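Local structure of alginate lyase, family PL7 (3ZPY) at residues Ser26-Tyr31 with Arg64-Ser69; Gln123-Ser128 with Val136-Arg141. The protein probably depolymerises alginate by beta-elimination, this chain being the catalytic PL7 domain of a longer polysaccharide lyase. One frame throughout, in Å; residues are numbered along the deposited sequence.

Contact 1: Ser26-Tyr31 with Arg64-Ser69; sequences SSATYY and RGLGGS
Ser26 meets the loop Arg64-Ser69 mainly through its backbone. Its carbonyl O accepts the N-H of Ser69 at 3.0 Å (Ser26 O to Ser69 N), with an angle of 157° at the hydrogen. Ser69 N is tilted 24° from the carbonyl plane of Ser26. Ser26 CA makes a CA-H...O contact with Gly65 O at 3.5 Å. That same Gly65 O closes a type II beta turn by accepting Gly68 N, and Gly67 fills the third position of the turn with the positive phi (69°) that this position requires and glycine readily adopts. Ser69 CB also presses on Ser26 O, while Ser69 OG, turned anti to its own carbonyl carbon, lies 3.7 Å from Ser26 CB. The contact thereby ties the lead-in to edge strand 29-31 of a beta-sandwich, the jelly-roll fold of PL7 lyases, to the loop between strands 58-63 and 76-83. At Ala28 the join turns apolar: its CB stands 3.7 Å from Leu66 CD1, and both side chains also pack on Phe20 of strand 15-21 and on Tyr50. Ala28 O faces Gly67 CA in a second CA-H...O contact of 3.4 Å, and from Thr29 the chain pairs with Ile21 instead.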
loop_
_atom_site.group_PDB
_atom_site.type_symbol
_atom_site.label_atom_id
_atom_site.label_comp_id
_atom_site.label_asym_id
_atom_site.label_seq_id
_atom_site.Cartn_x
_atom_site.Cartn_y
_atom_site.Cartn_z
ATOM N N SER A 26 -15.337 -6.943 12.565
ATOM C CA SER A 26 -14.666 -6.013 13.490
ATOM C C SER A 26 -13.745 -6.760 14.473
ATOM O O SER A 26 -12.851 -6.137 15.050
ATOM C CB SER A 26 -15.704 -5.188 14.241
ATOM O OG SER A 26 -16.587 -6.108 14.818
ATOM N N SER A 27 -13.953 -8.086 14.614
ATOM C CA SER A 27 -13.163 -8.901 15.557
ATOM C C SER A 27 -11.984 -9.667 14.905
ATOM O O SER A 27 -11.239 -10.368 15.640
ATOM C CB SER A 27 -14.054 -9.916 16.264
ATOM O OG SER A 27 -14.308 -11.060 15.440
ATOM N N ALA A 28 -11.801 -9.583 13.576
ATOM C CA ALA A 28 -10.607 -10.162 12.939
ATOM C C ALA A 28 -9.331 -9.592 13.566
ATOM O O ALA A 28 -9.295 -8.471 14.102
ATOM C CB ALA A 28 -10.650 -9.923 11.424
ATOM N N THR A 29 -8.273 -10.375 13.524
ATOM C CA THR A 29 -7.059 -10.074 14.285
ATOM C C THR A 29 -5.958 -9.720 13.290
ATOM O O THR A 29 -5.610 -10.502 12.404
ATOM C CB THR A 29 -6.637 -11.283 15.139
ATOM O OG1 THR A 29 -7.708 -11.649 16.027
ATOM C CG2 THR A 29 -5.428 -10.918 16.040
ATOM N N TYR A 30 -5.391 -8.523 13.434
ATOM C CA TYR A 30 -4.285 -8.088 12.607
ATOM C C TYR A 30 -2.949 -8.694 13.063
ATOM O O TYR A 30 -2.647 -8.764 14.276
ATOM C CB TYR A 30 -4.211 -6.554 12.694
ATOM C CG TYR A 30 -3.133 -5.948 11.815
ATOM C CD1 TYR A 30 -3.131 -6.149 10.440
ATOM C CD2 TYR A 30 -2.123 -5.216 12.359
ATOM C CE1 TYR A 30 -2.145 -5.638 9.632
ATOM C CE2 TYR A 30 -1.147 -4.673 11.580
ATOM C CZ TYR A 30 -1.172 -4.885 10.206
ATOM O OH TYR A 30 -0.164 -4.350 9.450
ATOM N N TYR A 31 -2.129 -9.032 12.089
ATOM C CA TYR A 31 -0.727 -9.429 12.292
ATOM C C TYR A 31 0.165 -8.625 11.415
ATOM O O TYR A 31 0.098 -8.724 10.181
ATOM C CB TYR A 31 -0.489 -10.921 11.944
ATOM C CG TYR A 31 -1.014 -11.829 13.011
ATOM C CD1 TYR A 31 -2.389 -12.155 13.083
ATOM C CD2 TYR A 31 -0.143 -12.359 13.965
ATOM C CE1 TYR A 31 -2.876 -12.992 14.097
ATOM C CE2 TYR A 31 -0.618 -13.207 14.969
ATOM C CZ TYR A 31 -1.982 -13.524 15.034
ATOM O OH TYR A 31 -2.462 -14.326 16.032
ATOM N N ARG A 64 -13.581 -2.286 5.178
ATOM C CA ARG A 64 -13.968 -1.202 6.103
ATOM C C ARG A 64 -14.249 -1.831 7.464
ATOM O O ARG A 64 -14.945 -2.870 7.579
ATOM C CB ARG A 64 -15.305 -0.642 5.550
ATOM C CG ARG A 64 -15.859 0.595 6.294
ATOM C CD ARG A 64 -17.172 1.007 5.623
ATOM N NE ARG A 64 -17.619 2.363 6.003
ATOM C CZ ARG A 64 -18.565 2.645 6.893
ATOM N NH1 ARG A 64 -19.078 1.714 7.689
ATOM N NH2 ARG A 64 -18.999 3.894 7.011
ATOM N N GLY A 65 -13.686 -1.214 8.529
ATOM C CA GLY A 65 -13.997 -1.684 9.912
ATOM C C GLY A 65 -13.301 -2.999 10.286
ATOM O O GLY A 65 -13.586 -3.483 11.347
ATOM N N LEU A 66 -12.434 -3.569 9.399
ATOM C CA LEU A 66 -11.769 -4.810 9.680
ATOM C C LEU A 66 -10.893 -4.637 10.919
ATOM O O LEU A 66 -10.006 -3.763 10.980
ATOM C CB LEU A 66 -10.944 -5.195 8.505
ATOM C CG LEU A 66 -10.264 -6.600 8.484
ATOM C CD1 LEU A 66 -11.306 -7.731 8.564
ATOM C CD2 LEU A 66 -9.295 -6.827 7.299
ATOM N N GLY A 67 -11.105 -5.498 11.909
ATOM C CA GLY A 67 -10.312 -5.398 13.117
ATOM C C GLY A 67 -10.640 -4.137 13.951
ATOM O O GLY A 67 -9.868 -3.785 14.835
ATOM N N GLY A 68 -11.747 -3.438 13.661
ATOM C CA GLY A 68 -12.074 -2.111 14.237
ATOM C C GLY A 68 -12.244 -2.194 15.712
ATOM O O GLY A 68 -12.160 -1.160 16.406
ATOM N N SER A 69 -12.528 -3.408 16.206
ATOM C CA SER A 69 -12.662 -3.609 17.664
ATOM C C SER A 69 -11.388 -3.380 18.456
ATOM O O SER A 69 -11.402 -2.831 19.595
ATOM C CB SER A 69 -13.176 -5.022 17.967
ATOM O OG SER A 69 -14.578 -5.017 17.805
#

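Contact 2: Gln123-Ser128 with Val136-Arg141; sequences QIHGPS and VDDVVR
Gln123-Ile124-His125 is the QIH motif of PL7 alginate lyases, and here it pairs antiparallel with strand 138-146; in relatives this motif lines the substrate groove. A classic beta bulge interrupts the pairing: Val139 and Val140 both face Ile124, whose O accepts Val139 N at 2.8 Å and Val140 N at 3.2 Å. Ile124 N returns a bond to Val140 O, and its side chain packs CG2 on Val139 CB and CD1 on Val140 CG1. Gln123 and His125 turn to the other face, with Asp138 and Arg141. The His125 ring, its CG anti to the backbone N (chi1 -167°), offers ND1 to Asp138 OD1 at 2.6 Å. The carboxylate, turned 75° to the ring, receives this bond exactly in the ring plane on its anti lone pair, while Asp138 OD2 holds Arg141 NH1 in a 2.9 Å salt bridge. Arg141 is held further by Glu165 and Gln143. An alanine in place of His125 would probably cost Asp138 OD1 the ND1 donor and leave the carboxylate, still tied to Arg141, less firmly oriented. Asp137 O lies over one ring face near the rim and accepts Gly126 N at 2.7 Å; Pro127 O in turn takes Asp137 N. Also at the ring edge and in its plane, a water lies 2.7 Å from His125 NE2 and donates weakly to Asp137 OD1.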
loop_
_atom_site.group_PDB
_atom_site.type_symbol
_atom_site.label_atom_id
_atom_site.label_comp_id
_atom_site.label_asym_id
_atom_site.label_seq_id
_atom_site.Cartn_x
_atom_site.Cartn_y
_atom_site.Cartn_z
ATOM N N GLN A 123 3.273 2.754 -1.342
ATOM C CA GLN A 123 3.769 3.767 -0.419
ATOM C C GLN A 123 5.275 3.779 -0.319
ATOM O O GLN A 123 5.904 2.739 -0.534
ATOM C CB GLN A 123 3.317 3.559 1.033
ATOM C CG GLN A 123 1.848 3.358 1.361
ATOM C CD GLN A 123 1.796 2.791 2.799
ATOM O OE1 GLN A 123 1.231 1.711 3.007
ATOM N NE2 GLN A 123 2.427 3.435 3.716
ATOM N N ILE A 124 5.813 4.966 0.109
ATOM C CA ILE A 124 7.053 4.995 0.808
ATOM C C ILE A 124 6.758 5.441 2.253
ATOM O O ILE A 124 6.081 6.461 2.469
ATOM C CB ILE A 124 8.066 6.031 0.186
ATOM C CG1 ILE A 124 8.352 5.627 -1.272
ATOM C CG2 ILE A 124 9.388 6.115 1.004
ATOM C CD1 ILE A 124 8.957 6.746 -2.112
ATOM N N HIS A 125 7.285 4.668 3.208
ATOM C CA HIS A 125 7.157 5.027 4.606
ATOM C C HIS A 125 8.488 5.440 5.164
ATOM O O HIS A 125 9.498 4.751 4.931
ATOM C CB HIS A 125 6.484 3.868 5.385
ATOM C CG HIS A 125 6.046 4.287 6.762
ATOM N ND1 HIS A 125 4.866 4.957 7.015
ATOM C CD2 HIS A 125 6.688 4.214 7.958
ATOM C CE1 HIS A 125 4.773 5.220 8.325
ATOM N NE2 HIS A 125 5.892 4.776 8.907
ATOM N N GLY A 126 8.491 6.500 6.003
ATOM C CA GLY A 126 9.732 6.954 6.608
ATOM C C GLY A 126 9.709 6.835 8.119
ATOM O O GLY A 126 8.852 6.158 8.679
ATOM N N PRO A 127 10.695 7.428 8.787
ATOM C CA PRO A 127 10.794 7.350 10.225
ATOM C C PRO A 127 9.660 8.129 10.917
ATOM O O PRO A 127 9.216 9.208 10.421
ATOM C CB PRO A 127 12.177 8.008 10.536
ATOM C CG PRO A 127 12.316 9.025 9.383
ATOM C CD PRO A 127 11.750 8.266 8.170
ATOM N N SER A 128 9.163 7.615 12.054
ATOM C CA SER A 128 8.209 8.413 12.785
ATOM C C SER A 128 8.767 9.755 13.233
ATOM O O SER A 128 8.002 10.735 13.254
ATOM C CB SER A 128 7.609 7.651 13.957
ATOM O OG SER A 128 8.654 7.178 14.782
ATOM N N VAL A 136 8.061 12.354 9.859
ATOM C CA VAL A 136 7.931 12.017 8.442
ATOM C C VAL A 136 6.723 11.064 8.239
ATOM O O VAL A 136 5.803 11.392 7.463
ATOM C CB VAL A 136 9.228 11.434 7.926
ATOM C CG1 VAL A 136 9.040 11.052 6.467
ATOM C CG2 VAL A 136 10.365 12.453 8.064
ATOM N N ASP A 137 6.687 9.946 8.973
ATOM C CA ASP A 137 5.637 8.930 8.830
ATOM C C ASP A 137 5.511 8.538 7.342
ATOM O O ASP A 137 6.588 8.327 6.719
ATOM C CB ASP A 137 4.322 9.382 9.472
ATOM C CG ASP A 137 4.388 9.451 10.991
ATOM O OD1 ASP A 137 5.035 8.612 11.697
ATOM O OD2 ASP A 137 3.753 10.387 11.494
ATOM N N ASP A 138 4.316 8.403 6.728
ATOM C CA ASP A 138 4.267 8.127 5.280
ATOM C C ASP A 138 4.865 9.283 4.504
ATOM O O ASP A 138 4.403 10.405 4.588
ATOM C CB ASP A 138 2.835 7.970 4.783
ATOM C CG ASP A 138 2.104 6.758 5.366
ATOM O OD1 ASP A 138 2.731 5.809 5.877
ATOM O OD2 ASP A 138 0.828 6.785 5.389
ATOM N N VAL A 139 5.866 8.950 3.679
ATOM C CA VAL A 139 6.490 9.920 2.742
ATOM C C VAL A 139 5.532 10.185 1.584
ATOM O O VAL A 139 5.295 11.316 1.185
ATOM C CB VAL A 139 7.841 9.403 2.249
ATOM C CG1 VAL A 139 8.384 10.247 1.139
ATOM C CG2 VAL A 139 8.839 9.274 3.401
ATOM N N VAL A 140 4.996 9.084 1.022
ATOM C CA VAL A 140 3.985 9.225 -0.099
ATOM C C VAL A 140 3.050 8.036 -0.001
ATOM O O VAL A 140 3.492 6.918 0.334
ATOM C CB VAL A 140 4.675 9.360 -1.501
ATOM C CG1 VAL A 140 5.356 8.036 -1.943
ATOM C CG2 VAL A 140 3.663 9.821 -2.568
ATOM N N ARG A 141 1.789 8.317 -0.287
ATOM C CA ARG A 141 0.767 7.310 -0.520
ATOM C C ARG A 141 0.196 7.503 -1.911
ATOM O O ARG A 141 -0.291 8.594 -2.238
ATOM C CB ARG A 141 -0.346 7.469 0.500
ATOM C CG ARG A 141 0.058 6.986 1.889
ATOM C CD ARG A 141 -1.179 6.769 2.783
ATOM N NE ARG A 141 -2.070 7.935 2.870
ATOM C CZ ARG A 141 -1.875 8.959 3.683
ATOM N NH1 ARG A 141 -0.795 9.034 4.450
ATOM N NH2 ARG A 141 -2.744 9.983 3.696
HETATM O O HOH W 1 6.245 5.437 11.526
#

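Overall arrangement
Contacts 1 and 2 lie in series along the chain, with centres 23 Å apart and nearest atoms about 9 Å apart, and they do not touch. Both reach the same antiparallel sheet, which supplies an indirect route: strand 29-31 pairs with 15-21, that with 76-83, and 76-83 with 216-219 and 221-223, which pair with strand 117-125. Contact 2, whose centre is about 11 Å from that of the chain, carries the QIH motif and so probably belongs to the active-site groove; Tyr222 touches its Gln123, Asp138 and Arg141. Contact 1, its centre about 17 Å from that of the chain, is partly buried structural packing. The sodium site of Thr35, Ala37 and Ile40 follows strand 29-31 in sequence and includes no residue of either contact.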